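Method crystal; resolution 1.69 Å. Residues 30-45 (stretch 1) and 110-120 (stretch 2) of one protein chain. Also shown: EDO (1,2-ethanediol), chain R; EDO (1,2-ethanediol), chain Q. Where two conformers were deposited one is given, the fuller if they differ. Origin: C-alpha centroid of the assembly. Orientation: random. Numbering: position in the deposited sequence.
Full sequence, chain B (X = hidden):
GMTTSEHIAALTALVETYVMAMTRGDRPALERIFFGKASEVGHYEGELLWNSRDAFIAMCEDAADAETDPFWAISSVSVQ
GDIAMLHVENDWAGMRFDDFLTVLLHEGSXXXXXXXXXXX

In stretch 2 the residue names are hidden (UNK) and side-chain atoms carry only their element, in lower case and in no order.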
# COMPACT_ATOMS: atom_id res chain seq x y z
N LEU B 30 -2.35 -0.65 -26.44
CA LEU B 30 -2.71 0.45 -25.54
C LEU B 30 -4.20 0.74 -25.54
O LEU B 30 -4.76 1.04 -24.50
CB LEU B 30 -1.92 1.71 -25.89
CG LEU B 30 -0.40 1.59 -25.60
CD1 LEU B 30 0.37 2.68 -26.37
CD2 LEU B 30 -0.11 1.58 -24.08
N GLU B 31 -4.84 0.67 -26.71
CA GLU B 31 -6.28 0.89 -26.78
C GLU B 31 -7.03 -0.26 -26.11
O GLU B 31 -8.12 -0.06 -25.62
CB GLU B 31 -6.75 1.14 -28.23
CG GLU B 31 -6.23 2.49 -28.74
CD GLU B 31 -6.66 2.89 -30.15
OE1 GLU B 31 -7.09 2.03 -30.96
OE2 GLU B 31 -6.52 4.10 -30.46
N ARG B 32 -6.44 -1.46 -26.11
CA ARG B 32 -7.05 -2.62 -25.46
C ARG B 32 -6.99 -2.50 -23.95
O ARG B 32 -7.98 -2.70 -23.29
CB ARG B 32 -6.36 -3.92 -25.86
CG ARG B 32 -6.86 -5.18 -25.12
CD ARG B 32 -6.03 -6.41 -25.46
NE ARG B 32 -6.44 -7.56 -24.64
CZ ARG B 32 -7.49 -8.37 -24.88
NH1 ARG B 32 -8.30 -8.20 -25.93
NH2 ARG B 32 -7.72 -9.38 -24.04
N ILE B 33 -5.82 -2.16 -23.42
CA ILE B 33 -5.61 -2.10 -21.95
C ILE B 33 -6.05 -0.86 -21.16
O ILE B 33 -6.10 -0.92 -19.91
CB ILE B 33 -4.13 -2.44 -21.63
CG1 ILE B 33 -3.15 -1.33 -22.03
CG2 ILE B 33 -3.82 -3.83 -22.28
CD1 ILE B 33 -1.71 -1.65 -21.68
N PHE B 34 -6.31 0.22 -21.88
CA PHE B 34 -6.80 1.47 -21.31
C PHE B 34 -8.21 1.72 -21.82
O PHE B 34 -8.46 1.58 -23.04
CB PHE B 34 -5.97 2.68 -21.73
CG PHE B 34 -4.66 2.83 -21.01
CD1 PHE B 34 -3.49 2.29 -21.53
CD2 PHE B 34 -4.59 3.55 -19.83
CE1 PHE B 34 -2.29 2.43 -20.87
CE2 PHE B 34 -3.37 3.69 -19.16
CZ PHE B 34 -2.22 3.14 -19.70
N PHE B 35 -9.12 2.06 -20.91
CA PHE B 35 -10.47 2.46 -21.26
C PHE B 35 -10.42 3.68 -22.18
O PHE B 35 -9.51 4.51 -22.07
CB PHE B 35 -11.30 2.81 -20.03
CG PHE B 35 -11.88 1.63 -19.31
CD1 PHE B 35 -13.07 1.08 -19.78
CD2 PHE B 35 -11.30 1.08 -18.18
CE1 PHE B 35 -13.67 -0.01 -19.13
CE2 PHE B 35 -11.92 -0.02 -17.52
CZ PHE B 35 -13.09 -0.56 -18.02
N GLY B 36 -11.42 3.80 -23.05
CA GLY B 36 -11.53 4.94 -23.95
C GLY B 36 -11.44 6.29 -23.27
O GLY B 36 -10.78 7.18 -23.77
N LYS B 37 -12.07 6.40 -22.10
CA LYS B 37 -12.10 7.62 -21.30
C LYS B 37 -11.00 7.70 -20.23
O LYS B 37 -11.05 8.56 -19.34
CB LYS B 37 -13.48 7.80 -20.66
CG LYS B 37 -14.63 7.98 -21.62
CD LYS B 37 -15.91 8.22 -20.82
CE LYS B 37 -17.11 8.29 -21.70
NZ LYS B 37 -18.39 8.47 -20.92
N ALA B 38 -9.96 6.87 -20.34
CA ALA B 38 -8.86 6.88 -19.39
C ALA B 38 -8.05 8.17 -19.51
O ALA B 38 -8.02 8.80 -20.58
CB ALA B 38 -7.93 5.71 -19.60
N SER B 39 -7.41 8.54 -18.42
CA SER B 39 -6.56 9.72 -18.35
C SER B 39 -5.14 9.38 -17.91
O SER B 39 -4.95 8.38 -17.23
CB SER B 39 -7.15 10.68 -17.32
OG SER B 39 -7.18 10.04 -16.03
N GLU B 40 -4.17 10.17 -18.37
CA GLU B 40 -2.76 10.08 -17.94
C GLU B 40 -2.48 11.50 -17.47
O GLU B 40 -2.51 12.43 -18.28
CB GLU B 40 -1.80 9.68 -19.02
CG GLU B 40 -0.36 9.74 -18.50
CD GLU B 40 0.67 9.62 -19.55
OE1 GLU B 40 0.67 10.45 -20.47
OE2 GLU B 40 1.51 8.74 -19.43
N VAL B 41 -2.17 11.65 -16.18
CA VAL B 41 -2.00 12.95 -15.56
C VAL B 41 -0.75 13.10 -14.71
O VAL B 41 -0.42 12.23 -13.93
CB VAL B 41 -3.22 13.25 -14.64
CG1 VAL B 41 -3.18 14.67 -14.10
CG2 VAL B 41 -4.54 12.98 -15.38
N GLY B 42 -0.08 14.23 -14.83
CA GLY B 42 1.09 14.50 -14.01
C GLY B 42 1.67 15.83 -14.40
O GLY B 42 1.10 16.52 -15.26
N HIS B 43 2.76 16.20 -13.71
CA HIS B 43 3.49 17.42 -14.03
C HIS B 43 4.61 17.02 -14.99
O HIS B 43 5.33 16.05 -14.75
CB HIS B 43 4.04 18.15 -12.82
CG HIS B 43 2.98 18.82 -12.02
ND1 HIS B 43 2.64 18.42 -10.75
CD2 HIS B 43 2.14 19.82 -12.34
CE1 HIS B 43 1.64 19.18 -10.31
NE2 HIS B 43 1.33 20.04 -11.26
N TYR B 44 4.73 17.79 -16.06
CA TYR B 44 5.73 17.54 -17.07
C TYR B 44 6.23 18.90 -17.51
O TYR B 44 5.44 19.75 -17.93
CB TYR B 44 5.08 16.77 -18.22
CG TYR B 44 6.07 16.27 -19.24
CD1 TYR B 44 6.78 15.09 -19.01
CD2 TYR B 44 6.26 16.93 -20.44
CE1 TYR B 44 7.69 14.61 -19.94
CE2 TYR B 44 7.15 16.46 -21.38
CZ TYR B 44 7.87 15.29 -21.13
OH TYR B 44 8.78 14.82 -22.07
N GLU B 45 7.54 19.11 -17.35
CA GLU B 45 8.20 20.37 -17.70
C GLU B 45 7.55 21.52 -16.90
O GLU B 45 7.25 22.57 -17.45
CB GLU B 45 8.15 20.62 -19.22
CG GLU B 45 8.81 19.51 -20.09
CD GLU B 45 8.59 19.70 -21.61
OE1 GLU B 45 7.55 20.27 -22.01
OE2 GLU B 45 9.45 19.24 -22.40
N UNK B 110 -9.02 -7.13 -16.44
CA UNK B 110 -8.55 -5.90 -15.79
C UNK B 110 -8.18 -4.89 -16.85
O UNK B 110 -7.46 -5.24 -17.80
c UNK B 110 -8.63 -5.30 -11.96
c UNK B 110 -9.31 -6.33 -9.86
c UNK B 110 -7.76 -7.04 -13.68
c UNK B 110 -7.38 -6.20 -14.86
c UNK B 110 -8.29 -6.57 -12.45
n UNK B 110 -8.12 -8.80 -12.33
c UNK B 110 -9.13 -5.20 -10.66
c UNK B 110 -9.02 -7.58 -10.32
c UNK B 110 -8.51 -7.69 -11.62
c UNK B 110 -7.69 -8.40 -13.58
N UNK B 111 -8.67 -3.65 -16.71
CA UNK B 111 -8.43 -2.61 -17.71
C UNK B 111 -8.17 -1.30 -16.95
O UNK B 111 -8.83 -1.01 -15.95
c UNK B 111 -10.52 -1.85 -20.86
n UNK B 111 -10.21 -1.26 -22.15
n UNK B 111 -12.41 -0.80 -22.74
c UNK B 111 -9.60 -2.53 -18.68
c UNK B 111 -11.11 -0.81 -23.02
c UNK B 111 -9.31 -1.79 -19.96
n UNK B 111 -10.68 -0.30 -24.17
N UNK B 112 -7.22 -0.53 -17.44
CA UNK B 112 -6.77 0.68 -16.75
C UNK B 112 -7.72 1.87 -16.91
O UNK B 112 -8.09 2.26 -18.03
c UNK B 112 -4.37 -0.08 -16.99
c UNK B 112 -2.99 0.15 -17.68
c UNK B 112 -5.36 1.07 -17.19
c UNK B 112 -4.93 2.32 -16.39
N UNK B 113 -8.10 2.44 -15.78
CA UNK B 113 -9.00 3.57 -15.69
C UNK B 113 -8.24 4.90 -15.73
O UNK B 113 -8.67 5.84 -16.40
c UNK B 113 -9.89 3.48 -14.42
c UNK B 113 -10.75 2.22 -14.50
c UNK B 113 -10.75 4.77 -14.24
N UNK B 114 -7.11 4.96 -15.02
CA UNK B 114 -6.32 6.17 -14.98
C UNK B 114 -4.92 5.89 -14.52
O UNK B 114 -4.66 4.88 -13.87
c UNK B 114 -6.95 7.17 -13.99
o UNK B 114 -6.21 8.40 -13.94
N UNK B 115 -4.04 6.80 -14.89
CA UNK B 115 -2.64 6.74 -14.52
C UNK B 115 -2.19 8.13 -14.09
O UNK B 115 -2.36 9.08 -14.84
c UNK B 115 0.70 6.34 -16.46
c UNK B 115 -1.75 6.33 -15.68
c UNK B 115 0.31 5.62 -17.74
n UNK B 115 1.26 5.95 -18.82
c UNK B 115 -0.26 6.09 -15.29
N UNK B 116 -1.64 8.25 -12.87
CA UNK B 116 -1.05 9.53 -12.42
C UNK B 116 0.42 9.17 -12.28
O UNK B 116 0.74 8.01 -11.98
c UNK B 116 -3.06 10.60 -11.32
c UNK B 116 -1.60 10.17 -11.12
c UNK B 116 -1.43 9.27 -9.92
N UNK B 117 1.29 10.12 -12.58
CA UNK B 117 2.71 9.88 -12.51
C UNK B 117 3.50 11.08 -12.03
O UNK B 117 3.00 12.23 -12.01
c UNK B 117 3.25 9.50 -13.92
c UNK B 117 2.05 10.88 -15.67
c UNK B 117 4.11 12.76 -15.76
c UNK B 117 3.00 12.93 -16.55
o UNK B 117 2.90 14.02 -17.40
c UNK B 117 3.17 10.68 -14.88
c UNK B 117 1.97 12.00 -16.52
c UNK B 117 4.20 11.64 -14.94
N UNK B 118 4.71 10.80 -11.58
CA UNK B 118 5.65 11.86 -11.24
C UNK B 118 6.99 11.40 -11.79
O UNK B 118 7.28 10.21 -11.81
n UNK B 118 9.37 11.93 -6.34
c UNK B 118 7.85 11.24 -8.76
n UNK B 118 9.40 9.71 -5.81
c UNK B 118 6.30 11.28 -8.76
c UNK B 118 9.03 10.67 -6.64
c UNK B 118 5.68 12.24 -9.76
n UNK B 118 8.36 10.33 -7.74
N UNK B 119 7.78 12.35 -12.26
CA UNK B 119 9.10 12.06 -12.79
C UNK B 119 10.09 12.26 -11.67
O UNK B 119 10.09 13.30 -11.00
c UNK B 119 8.54 13.81 -16.20
c UNK B 119 8.46 12.79 -15.11
c UNK B 119 9.46 12.98 -13.96
c UNK B 119 10.90 12.68 -14.42
N UNK B 120 10.97 11.28 -11.46
CA UNK B 120 11.98 11.40 -10.41
C UNK B 120 13.12 12.27 -10.87
O UNK B 120 13.76 12.89 -10.01
OXT UNK B 120 13.40 12.39 -12.07
n UNK B 120 11.32 7.11 -8.18
n UNK B 120 10.71 5.20 -7.08
c UNK B 120 12.54 10.04 -10.04
c UNK B 120 11.61 5.87 -7.79
c UNK B 120 11.54 9.20 -9.36
c UNK B 120 12.21 7.94 -8.96
n UNK B 120 12.78 5.30 -8.10
C1 EDO R . -16.42 3.55 -21.22
O1 EDO R . -16.12 2.21 -21.67
C2 EDO R . -15.19 4.19 -20.58
O2 EDO R . -14.24 4.62 -21.56
C1 EDO Q . -9.51 -5.64 -22.48
O1 EDO Q . -10.81 -5.57 -21.85
C2 EDO Q . -8.41 -5.34 -21.49
O2 EDO Q . -8.64 -6.05 -20.28
O HOH W 1 -13.66 1.92 -23.75
O HOH W 2 0.32 13.67 -18.68
O HOH W 3 3.73 14.74 -11.43
O HOH W 4 6.40 14.95 -12.45

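Position 110 carries one carbon leading to fused five- and six-membered rings of eight carbons and one nitrogen; CA-to-CB points away from stretch 1, and the rings make no contact with it: Trp110. Its backbone O accepts a hydrogen bond from an ethanediol.

Position 111 has three carbons, a nitrogen, then a carbon bearing two more nitrogens. CA-to-CB points toward stretch 1, the carbons cross the Phe35 ring, and the nitrogens reach the carbonyls of Glu31 and Arg32; this is Arg111. The extended chain lays CD over the face of the Phe35 ring, 3.8 Å from its centroid, while NH2 donates to Glu31 O at 3.0 Å and NE makes a weak bond to Arg32 O at 2.9 Å.

At 112, four carbons fork at the first, one arm two carbons long, and pack against the Phe34 ring: Ile112. CD1 sits over the Phe34 ring, and CG2 lies 3.5 Å from Phe34 CE2. Its backbone N donates to Ile33 O at 2.7 Å, and its O accepts from Phe35 N at 3.1 Å.

Position 113 has one carbon carrying two, and touches the Phe35 ring: Val113. Although its CB points away, CG2 reaches Phe35 CD2 at 3.9 Å.

At 114 there is a carbon and an oxygen, and the oxygen lies 2.8 Å from Ser39 OG: Ser114, a close pairing of two small hydroxyls.

At 115, four carbons in a row end in a nitrogen that meets Glu40 OE2 at 2.9 Å: Lys115. Its NZ forms a salt bridge with that oxygen, and CE comes within 4.0 Å of Phe34 CZ.

Position 116 again has one carbon carrying two, beside Val41: Val116, its CG1 4.3 Å from Val41 CB.

Position 117 has one carbon, then a six-carbon ring bearing an oxygen, that lies over Gly42: Tyr117. Gly42 CA is 3.8 Å from the ring centroid, and the OH shares a water with Glu40 O.

Position 118 has three carbons, a nitrogen and a carbon with two more nitrogens, but its end leads away from stretch 1: Arg118.

At 119, four carbons forked at the first, with one longer arm, pack against the Tyr44 ring: Ile119, with CD1 3.6 Å from Tyr44 CD1.

The same three-carbon, guanidinium-tipped chain at 120, beyond reach of stretch 1 and whose own backbone ends in the terminal carboxylate, is Arg120.

The contact is parallel pairing interrupted by a turn. Phe34 pairs with Ile112, the chain turns from Phe35 to Ala38, and pairing resumes through Glu40 and Val41: Lys115 N to Ser39 O at 3.0 Å, Val41 N to Lys115 O at 2.9 Å, Tyr117 N to Val41 O at 3.0 Å. Farther along, waters bridge His43 to Tyr117 O and Ile119 N. Side chains complete the match: arginine serves helix carbonyls, charge meets charge, and an aromatic ring covers glycine.

Stretch 2 (110-120) WRIVSKVYRIR
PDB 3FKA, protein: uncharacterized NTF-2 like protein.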